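PDB 2YJP: putative ABC transporter, periplasmic binding protein, amino acid from Neisseria gonorrhoeae, which probably captures L-cysteine in the periplasm and hands it to an ABC transporter for uptake, as a solute-binding protein of family 3. Local coordinates for residues D119-T128 with A236-Q244; A134-M142 with L251-K262. The protein carries 1 engineered substitution. One frame throughout, in Å; residues are numbered along the deposited sequence.

Interaction 1. Residues D119-T128 with A236-Q244; sequences DLILANFTQT and AEFIAPAVQ. With CYS (cysteine), chain D.
I121 and A242 face each other as an antiparallel hydrogen-bonded pair. I121 N gives its hydrogen to A242 O at 2.8 Å, and A242 N returns one to I121 O in the carbonyl plane, on a lone pair. Both carbonyls also take a CA-H contact, from L120 and P241. Two residues on, a water bridges the strands, donating to D119 O and accepting from Q244 N.

The pairing breaks at the inverse gamma turn centred on A123 and resumes two residues out of step. There A240 N bonds F125 O, and Q127 N bonds F238 O at 2.8 Å. Between the two ladders another water accepts from F125 N and donates to A240 O, so both polar groups have a partner.

This contact lies at the ligand cleft of a periplasmic binding protein of the solute-binding protein 3 family, whose loop 124-126 lines the cysteine pocket. T126 N points almost straight at the cysteine O, 2.8 Å away with an angle of 177° at the hydrogen. The cysteine N is gripped twice here, by N124 O at 2.6 Å and by T126 OG1. T126 OG1 sits beside its own backbone N (chi1 -60°), which puts it at the ligand's amino group while the backbone N holds the carboxylate. R109, R131, T174 and D212 also hydrogen-bond the cysteine.

The same rotation sends T126 CG2 the other way, across the E237 side chain at about a right angle; T126 CG2 lies 3.5 Å from E237 CB. I239 runs its CD1 up to N124 OD1 at 3.4 Å; that amide is fixed by K65 and D81. The F125 ring meets A242 CB in plane at its edge, CD2 being 3.8 Å away. L120 CD1 and L122 CD2 both lie on P241 CB.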
loop_
_atom_site.group_PDB
_atom_site.type_symbol
_atom_site.label_atom_id
_atom_site.label_comp_id
_atom_site.label_asym_id
_atom_site.label_seq_id
_atom_site.Cartn_x
_atom_site.Cartn_y
_atom_site.Cartn_z
ATOM N N ASP A 119 -15.938 0.242 4.256
ATOM C CA ASP A 119 -15.994 0.911 5.554
ATOM C C ASP A 119 -14.630 1.502 5.938
ATOM O O ASP A 119 -14.539 2.475 6.686
ATOM C CB ASP A 119 -16.432 -0.080 6.613
ATOM C CG ASP A 119 -17.806 -0.681 6.326
ATOM O OD1 ASP A 119 -18.746 0.075 6.020
ATOM O OD2 ASP A 119 -17.946 -1.913 6.430
ATOM N N LEU A 120 -13.580 0.931 5.360
ATOM C CA LEU A 120 -12.244 1.155 5.780
ATOM C C LEU A 120 -11.322 0.795 4.615
ATOM O O LEU A 120 -11.583 -0.159 3.874
ATOM C CB LEU A 120 -11.947 0.273 6.990
ATOM C CG LEU A 120 -10.526 0.281 7.508
ATOM C CD1 LEU A 120 -10.216 1.493 8.234
ATOM C CD2 LEU A 120 -10.382 -0.722 8.562
ATOM N N ILE A 121 -10.259 1.581 4.453
ATOM C CA ILE A 121 -9.244 1.285 3.436
ATOM C C ILE A 121 -8.023 0.817 4.153
ATOM O O ILE A 121 -7.516 1.538 5.031
ATOM C CB ILE A 121 -8.857 2.506 2.584
ATOM C CG1 ILE A 121 -10.029 2.880 1.681
ATOM C CG2 ILE A 121 -7.507 2.251 1.835
ATOM C CD1 ILE A 121 -10.342 1.808 0.579
ATOM N N LEU A 122 -7.570 -0.392 3.789
ATOM C CA LEU A 122 -6.265 -0.888 4.220
ATOM C C LEU A 122 -5.518 -1.313 2.951
ATOM O O LEU A 122 -4.782 -2.312 2.962
ATOM C CB LEU A 122 -6.446 -2.047 5.199
ATOM C CG LEU A 122 -6.610 -1.571 6.666
ATOM C CD1 LEU A 122 -6.966 -2.648 7.618
ATOM C CD2 LEU A 122 -5.315 -0.827 7.193
ATOM N N ALA A 123 -5.713 -0.593 1.850
ATOM C CA ALA A 123 -4.953 -0.861 0.643
ATOM C C ALA A 123 -3.653 -0.050 0.686
ATOM O O ALA A 123 -3.515 0.975 0.014
ATOM C CB ALA A 123 -5.762 -0.552 -0.625
ATOM N N ASN A 124 -2.708 -0.548 1.496
ATOM C CA ASN A 124 -1.370 0.042 1.698
ATOM C C ASN A 124 -1.256 1.543 1.350
ATOM O O ASN A 124 -0.460 1.937 0.474
ATOM C CB ASN A 124 -0.316 -0.820 0.940
ATOM C CG ASN A 124 1.032 -0.831 1.632
ATOM O OD1 ASN A 124 2.071 -0.508 1.026
ATOM N ND2 ASN A 124 1.033 -1.215 2.927
ATOM N N PHE A 125 -1.935 2.371 2.140
ATOM C CA PHE A 125 -2.356 3.698 1.746
ATOM C C PHE A 125 -1.528 4.821 2.370
ATOM O O PHE A 125 -1.582 5.069 3.605
ATOM C CB PHE A 125 -3.842 3.863 2.125
ATOM C CG PHE A 125 -4.575 4.928 1.365
ATOM C CD1 PHE A 125 -4.127 5.401 0.143
ATOM C CD2 PHE A 125 -5.772 5.441 1.886
ATOM C CE1 PHE A 125 -4.866 6.386 -0.539
ATOM C CE2 PHE A 125 -6.501 6.400 1.227
ATOM C CZ PHE A 125 -6.069 6.862 0.019
ATOM N N THR A 126 -0.735 5.496 1.543
ATOM C CA THR A 126 0.158 6.495 2.075
ATOM C C THR A 126 -0.673 7.731 2.415
ATOM O O THR A 126 -1.471 8.205 1.606
ATOM C CB THR A 126 1.240 6.881 1.064
ATOM O OG1 THR A 126 2.027 5.718 0.716
ATOM C CG2 THR A 126 2.164 8.004 1.651
ATOM N N GLN A 127 -0.472 8.232 3.618
ATOM C CA GLN A 127 -1.059 9.489 4.063
ATOM C C GLN A 127 -0.331 10.670 3.455
ATOM O O GLN A 127 0.904 10.739 3.515
ATOM C CB GLN A 127 -0.960 9.553 5.579
ATOM C CG GLN A 127 -1.366 10.906 6.136
ATOM C CD GLN A 127 -1.476 10.936 7.657
ATOM O OE1 GLN A 127 -0.894 10.109 8.361
ATOM N NE2 GLN A 127 -2.230 11.920 8.167
ATOM N N THR A 128 -1.097 11.551 2.813
ATOM C CA THR A 128 -0.597 12.826 2.293
ATOM C C THR A 128 -1.573 13.939 2.674
ATOM O O THR A 128 -2.743 13.676 2.900
ATOM C CB THR A 128 -0.399 12.819 0.733
ATOM O OG1 THR A 128 -1.669 12.905 0.048
ATOM C CG2 THR A 128 0.371 11.563 0.280
ATOM N N ALA A 236 10.788 9.113 4.060
ATOM C CA ALA A 236 9.649 8.205 4.253
ATOM C C ALA A 236 8.321 8.904 4.658
ATOM O O ALA A 236 8.325 9.881 5.360
ATOM C CB ALA A 236 10.044 7.151 5.231
ATOM N N GLU A 237 7.206 8.429 4.122
ATOM C CA GLU A 237 5.854 8.884 4.440
ATOM C C GLU A 237 5.152 7.794 5.197
ATOM O O GLU A 237 5.501 6.636 5.050
ATOM C CB GLU A 237 5.093 9.170 3.124
ATOM C CG GLU A 237 5.549 10.506 2.509
ATOM C CD GLU A 237 4.981 10.784 1.132
ATOM O OE1 GLU A 237 5.084 9.891 0.242
ATOM O OE2 GLU A 237 4.442 11.903 0.946
ATOM N N PHE A 238 4.168 8.125 6.009
ATOM C CA PHE A 238 3.400 7.071 6.671
ATOM C C PHE A 238 2.337 6.427 5.838
ATOM O O PHE A 238 1.721 7.083 5.011
ATOM C CB PHE A 238 2.697 7.617 7.897
ATOM C CG PHE A 238 3.605 8.030 8.980
ATOM C CD1 PHE A 238 4.369 7.077 9.654
ATOM C CD2 PHE A 238 3.662 9.358 9.372
ATOM C CE1 PHE A 238 5.207 7.460 10.713
ATOM C CE2 PHE A 238 4.484 9.778 10.417
ATOM C CZ PHE A 238 5.286 8.835 11.095
ATOM N N ILE A 239 2.108 5.151 6.111
ATOM C CA ILE A 239 0.997 4.384 5.591
ATOM C C ILE A 239 -0.012 4.130 6.747
ATOM O O ILE A 239 0.364 3.775 7.857
ATOM C CB ILE A 239 1.500 3.056 4.988
ATOM C CG1 ILE A 239 2.089 3.369 3.611
ATOM C CG2 ILE A 239 0.370 2.051 4.893
ATOM C CD1 ILE A 239 2.838 2.213 3.002
ATOM N N ALA A 240 -1.297 4.311 6.473
ATOM C CA ALA A 240 -2.292 4.404 7.555
ATOM C C ALA A 240 -3.594 3.895 7.042
ATOM O O ALA A 240 -3.781 3.942 5.859
ATOM C CB ALA A 240 -2.458 5.851 8.013
ATOM N N PRO A 241 -4.490 3.402 7.927
ATOM C CA PRO A 241 -5.852 3.072 7.485
ATOM C C PRO A 241 -6.606 4.348 7.169
ATOM O O PRO A 241 -6.250 5.419 7.678
ATOM C CB PRO A 241 -6.491 2.430 8.714
ATOM C CG PRO A 241 -5.321 2.164 9.729
ATOM C CD PRO A 241 -4.309 3.228 9.380
ATOM N N ALA A 242 -7.662 4.261 6.357
ATOM C CA ALA A 242 -8.474 5.461 6.077
ATOM C C ALA A 242 -9.964 5.157 6.162
ATOM O O ALA A 242 -10.399 4.102 5.676
ATOM C CB ALA A 242 -8.132 6.061 4.735
ATOM N N VAL A 243 -10.722 6.078 6.780
ATOM C CA VAL A 243 -12.182 5.967 6.826
ATOM C C VAL A 243 -12.757 7.146 6.065
ATOM O O VAL A 243 -12.020 8.080 5.745
ATOM C CB VAL A 243 -12.733 5.957 8.257
ATOM C CG1 VAL A 243 -12.222 4.747 9.009
ATOM C CG2 VAL A 243 -12.387 7.280 9.000
ATOM N N GLN A 244 -14.059 7.090 5.789
ATOM C CA GLN A 244 -14.803 8.201 5.176
ATOM C C GLN A 244 -14.582 9.462 5.974
ATOM O O GLN A 244 -14.596 9.422 7.213
ATOM C CB GLN A 244 -16.296 7.889 5.147
ATOM C CG GLN A 244 -17.149 8.792 4.286
ATOM C CD GLN A 244 -18.623 8.321 4.254
ATOM O OE1 GLN A 244 -19.346 8.539 5.208
ATOM N NE2 GLN A 244 -19.047 7.662 3.164
HETATM N N CYS D . 1.396 3.393 -0.685
HETATM C CA CYS D . 1.397 4.110 -1.981
HETATM C C CYS D . 0.110 4.925 -2.124
HETATM O O CYS D . -0.720 4.946 -1.165
HETATM C CB CYS D . 1.494 3.152 -3.160
HETATM S SG CYS D . 0.207 1.893 -3.217
HETATM O OXT CYS D . -0.077 5.555 -3.169
HETATM O O HOH W 1 -15.798 4.801 6.878
HETATM O O HOH W 2 -3.481 1.470 4.420
HETATM O O HOH W 3 3.278 10.962 5.811
#

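Interaction 2. Residues A134-M142 with L251-K262; sequences AVDFADPYM and LNWVNGEIAAMK
A138 sets its CB against the helix 248-264, touching L251, V254 and N255 on one side of it. Here a connection leaving strand 135-137 packs on a helix of the same alpha/beta lobe, in the solute-binding protein 3 fold. L251 holds CG anti to its N (chi1 180°), and CD1 reaches the backbone of A138, 3.5 Å from both N and CA. V254 CG1 presses on A138 CB at 3.5 Å, tighter than usual for two carbons.

The side chains of D139 and N255 cross at about a right angle, yet their carboxylate and amide planes are only 20° apart. Two oxygens, D139 OD1 and N255 OD1, come to 3.5 Å without bonding. N255 OD1 instead takes the hydrogen of D139 N at 2.9 Å, with the donor tilted 29° from the carbonyl plane. I258 turns CG2 to D139 CB at 3.7 Å and also touches the carbonyls of D139 and P140.

K262 reaches over with its chain extended. E291 O is a second acceptor for its ammonium. K262 NZ meets P140 O at 2.8 Å, nearly along the C=O axis.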
loop_
_atom_site.group_PDB
_atom_site.type_symbol
_atom_site.label_atom_id
_atom_site.label_comp_id
_atom_site.label_asym_id
_atom_site.label_seq_id
_atom_site.Cartn_x
_atom_site.Cartn_y
_atom_site.Cartn_z
ATOM N N ALA A 134 -9.668 14.522 1.473
ATOM C CA ALA A 134 -10.744 13.723 0.932
ATOM C C ALA A 134 -11.219 12.630 1.880
ATOM O O ALA A 134 -12.400 12.223 1.797
ATOM C CB ALA A 134 -10.322 13.161 -0.407
ATOM N N VAL A 135 -10.313 12.148 2.751
ATOM C CA VAL A 135 -10.622 11.034 3.677
ATOM C C VAL A 135 -9.986 11.240 5.095
ATOM O O VAL A 135 -9.097 12.085 5.270
ATOM C CB VAL A 135 -10.164 9.625 3.096
ATOM C CG1 VAL A 135 -10.709 9.364 1.608
ATOM C CG2 VAL A 135 -8.604 9.422 3.211
ATOM N N ASP A 136 -10.401 10.471 6.104
ATOM C CA ASP A 136 -9.699 10.589 7.371
ATOM C C ASP A 136 -8.777 9.400 7.611
ATOM O O ASP A 136 -9.200 8.215 7.558
ATOM C CB ASP A 136 -10.634 10.777 8.571
ATOM C CG ASP A 136 -11.333 12.163 8.612
ATOM O OD1 ASP A 136 -10.692 13.228 8.385
ATOM O OD2 ASP A 136 -12.542 12.182 8.952
ATOM N N PHE A 137 -7.513 9.717 7.912
ATOM C CA PHE A 137 -6.496 8.708 8.209
ATOM C C PHE A 137 -6.411 8.430 9.694
ATOM O O PHE A 137 -6.291 9.366 10.497
ATOM C CB PHE A 137 -5.143 9.183 7.726
ATOM C CG PHE A 137 -4.988 9.109 6.224
ATOM C CD1 PHE A 137 -4.677 7.882 5.587
ATOM C CD2 PHE A 137 -5.123 10.271 5.437
ATOM C CE1 PHE A 137 -4.504 7.832 4.190
ATOM C CE2 PHE A 137 -4.959 10.214 4.058
ATOM C CZ PHE A 137 -4.648 9.009 3.426
ATOM N N ALA A 138 -6.488 7.144 10.057
ATOM C CA ALA A 138 -6.157 6.733 11.439
ATOM C C ALA A 138 -4.664 6.731 11.679
ATOM O O ALA A 138 -3.909 6.997 10.781
ATOM C CB ALA A 138 -6.723 5.361 11.724
ATOM N N ASP A 139 -4.248 6.404 12.886
ATOM C CA ASP A 139 -2.854 6.195 13.220
ATOM C C ASP A 139 -2.137 5.325 12.241
ATOM O O ASP A 139 -2.596 4.221 11.979
ATOM C CB ASP A 139 -2.737 5.445 14.542
ATOM C CG ASP A 139 -2.995 6.314 15.727
ATOM O OD1 ASP A 139 -3.373 7.506 15.543
ATOM O OD2 ASP A 139 -2.818 5.784 16.847
ATOM N N PRO A 140 -0.949 5.783 11.799
ATOM C CA PRO A 140 -0.111 5.024 10.853
ATOM C C PRO A 140 0.375 3.732 11.464
ATOM O O PRO A 140 0.594 3.670 12.704
ATOM C CB PRO A 140 1.068 5.940 10.556
ATOM C CG PRO A 140 0.974 7.089 11.495
ATOM C CD PRO A 140 -0.328 7.024 12.277
ATOM N N TYR A 141 0.532 2.714 10.606
ATOM C CA TYR A 141 1.161 1.467 11.005
ATOM C C TYR A 141 2.500 1.173 10.323
ATOM O O TYR A 141 3.282 0.372 10.835
ATOM C CB TYR A 141 0.196 0.281 10.865
ATOM C CG TYR A 141 -0.355 0.073 9.507
ATOM C CD1 TYR A 141 -1.542 0.688 9.138
ATOM C CD2 TYR A 141 0.280 -0.761 8.570
ATOM C CE1 TYR A 141 -2.085 0.510 7.909
ATOM C CE2 TYR A 141 -0.287 -0.979 7.296
ATOM C CZ TYR A 141 -1.470 -0.309 6.974
ATOM O OH TYR A 141 -2.081 -0.468 5.737
ATOM N N MET A 142 2.773 1.827 9.194
ATOM C CA MET A 142 4.087 1.683 8.553
ATOM C C MET A 142 4.567 2.954 7.847
ATOM O O MET A 142 3.831 3.941 7.764
ATOM C CB MET A 142 4.147 0.452 7.652
ATOM C CG MET A 142 3.671 0.616 6.244
ATOM S SD MET A 142 3.905 -0.897 5.247
ATOM C CE MET A 142 5.296 -0.420 4.237
ATOM N N LEU A 251 -13.044 6.097 12.996
ATOM C CA LEU A 251 -11.724 6.655 13.124
ATOM C C LEU A 251 -11.187 6.461 14.545
ATOM O O LEU A 251 -10.062 5.967 14.734
ATOM C CB LEU A 251 -11.723 8.152 12.753
ATOM C CG LEU A 251 -10.345 8.791 12.874
ATOM C CD1 LEU A 251 -9.341 8.141 11.793
ATOM C CD2 LEU A 251 -10.390 10.356 12.741
ATOM N N ASN A 252 -11.980 6.891 15.540
ATOM C CA ASN A 252 -11.531 6.803 16.910
ATOM C C ASN A 252 -11.277 5.343 17.370
ATOM O O ASN A 252 -10.263 5.055 18.036
ATOM C CB ASN A 252 -12.514 7.494 17.842
ATOM C CG ASN A 252 -12.099 7.364 19.267
ATOM O OD1 ASN A 252 -10.957 7.693 19.631
ATOM N ND2 ASN A 252 -12.983 6.846 20.076
ATOM N N TRP A 253 -12.173 4.434 16.963
ATOM C CA TRP A 253 -12.000 3.012 17.222
ATOM C C TRP A 253 -10.774 2.411 16.550
ATOM O O TRP A 253 -10.018 1.687 17.208
ATOM C CB TRP A 253 -13.234 2.239 16.778
ATOM C CG TRP A 253 -13.173 0.844 17.216
ATOM C CD1 TRP A 253 -13.476 0.347 18.456
ATOM C CD2 TRP A 253 -12.735 -0.258 16.437
ATOM N NE1 TRP A 253 -13.284 -1.016 18.466
ATOM C CE2 TRP A 253 -12.832 -1.408 17.240
ATOM C CE3 TRP A 253 -12.302 -0.392 15.117
ATOM C CZ2 TRP A 253 -12.473 -2.677 16.773
ATOM C CZ3 TRP A 253 -11.948 -1.643 14.658
ATOM C CH2 TRP A 253 -12.028 -2.765 15.476
ATOM N N VAL A 254 -10.572 2.724 15.262
ATOM C CA VAL A 254 -9.357 2.327 14.518
ATOM C C VAL A 254 -8.056 2.795 15.186
ATOM O O VAL A 254 -7.126 1.996 15.363
ATOM C CB VAL A 254 -9.405 2.685 12.999
ATOM C CG1 VAL A 254 -8.126 2.212 12.260
ATOM C CG2 VAL A 254 -10.569 1.965 12.316
ATOM N N ASN A 255 -8.007 4.061 15.593
ATOM C CA ASN A 255 -6.847 4.624 16.330
ATOM C C ASN A 255 -6.469 3.787 17.577
ATOM O O ASN A 255 -5.307 3.445 17.746
ATOM C CB ASN A 255 -7.144 6.051 16.793
ATOM C CG ASN A 255 -7.111 7.054 15.653
ATOM O OD1 ASN A 255 -6.604 6.770 14.575
ATOM N ND2 ASN A 255 -7.659 8.244 15.898
ATOM N N GLY A 256 -7.459 3.489 18.435
ATOM C CA GLY A 256 -7.267 2.718 19.640
ATOM C C GLY A 256 -6.783 1.305 19.308
ATOM O O GLY A 256 -5.902 0.759 19.961
ATOM N N GLU A 257 -7.363 0.726 18.271
ATOM C CA GLU A 257 -6.899 -0.577 17.777
ATOM C C GLU A 257 -5.466 -0.605 17.276
ATOM O O GLU A 257 -4.749 -1.535 17.621
ATOM C CB GLU A 257 -7.791 -1.058 16.666
ATOM C CG GLU A 257 -9.139 -1.485 17.124
ATOM C CD GLU A 257 -9.066 -2.801 17.843
ATOM O OE1 GLU A 257 -8.448 -3.733 17.259
ATOM O OE2 GLU A 257 -9.587 -2.901 18.990
ATOM N N ILE A 258 -5.065 0.383 16.467
ATOM C CA ILE A 258 -3.691 0.465 15.991
ATOM C C ILE A 258 -2.712 0.602 17.150
ATOM O O ILE A 258 -1.684 -0.070 17.165
ATOM C CB ILE A 258 -3.470 1.610 14.971
ATOM C CG1 ILE A 258 -4.271 1.337 13.685
ATOM C CG2 ILE A 258 -1.960 1.803 14.641
ATOM C CD1 ILE A 258 -3.961 -0.016 12.954
ATOM N N ALA A 259 -3.060 1.463 18.111
ATOM C CA ALA A 259 -2.198 1.809 19.239
ATOM C C ALA A 259 -1.998 0.543 20.029
ATOM O O ALA A 259 -0.870 0.239 20.463
ATOM C CB ALA A 259 -2.850 2.914 20.138
ATOM N N ALA A 260 -3.106 -0.190 20.221
ATOM C CA ALA A 260 -3.070 -1.414 21.043
ATOM C C ALA A 260 -2.235 -2.482 20.337
ATOM O O ALA A 260 -1.512 -3.225 21.009
ATOM C CB ALA A 260 -4.469 -1.950 21.382
ATOM N N MET A 261 -2.306 -2.512 19.012
ATOM C CA MET A 261 -1.539 -3.502 18.228
ATOM C C MET A 261 -0.036 -3.282 18.222
ATOM O O MET A 261 0.727 -4.261 18.157
ATOM C CB MET A 261 -2.032 -3.600 16.798
ATOM C CG MET A 261 -3.318 -4.343 16.665
ATOM S SD MET A 261 -3.920 -4.025 14.994
ATOM C CE MET A 261 -4.952 -5.384 14.705
ATOM N N LYS A 262 0.358 -2.004 18.265
ATOM C CA LYS A 262 1.752 -1.594 18.514
ATOM C C LYS A 262 2.234 -2.057 19.889
ATOM O O LYS A 262 3.341 -2.534 20.029
ATOM C CB LYS A 262 1.901 -0.077 18.353
ATOM C CG LYS A 262 1.695 0.399 16.906
ATOM C CD LYS A 262 1.738 1.911 16.823
ATOM C CE LYS A 262 1.561 2.385 15.365
ATOM N NZ LYS A 262 1.456 3.914 15.344
#

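From the N terminus, the chain first passes 119-128, then 134-142. It then makes the strands and helices between 142 and 236 before returning as 236-244, which closes interaction 1 across 107 residues. Helix 248-264 follows directly, and its part 251-262 closes interaction 2 across 108 residues. The segments alternate, so the two loops cross rather than nest. The centres of the two contacts lie about 9 Å apart. Strand 237-244 joins them: it pairs with 135-137 in the mixed sheet, where V243 N probably bonds D136 O, and I239 N probably bonds M142 O. Together they tie strand 120-121 and the cysteine-binding loop 124-126 to that sheet, and the sheet to the helix.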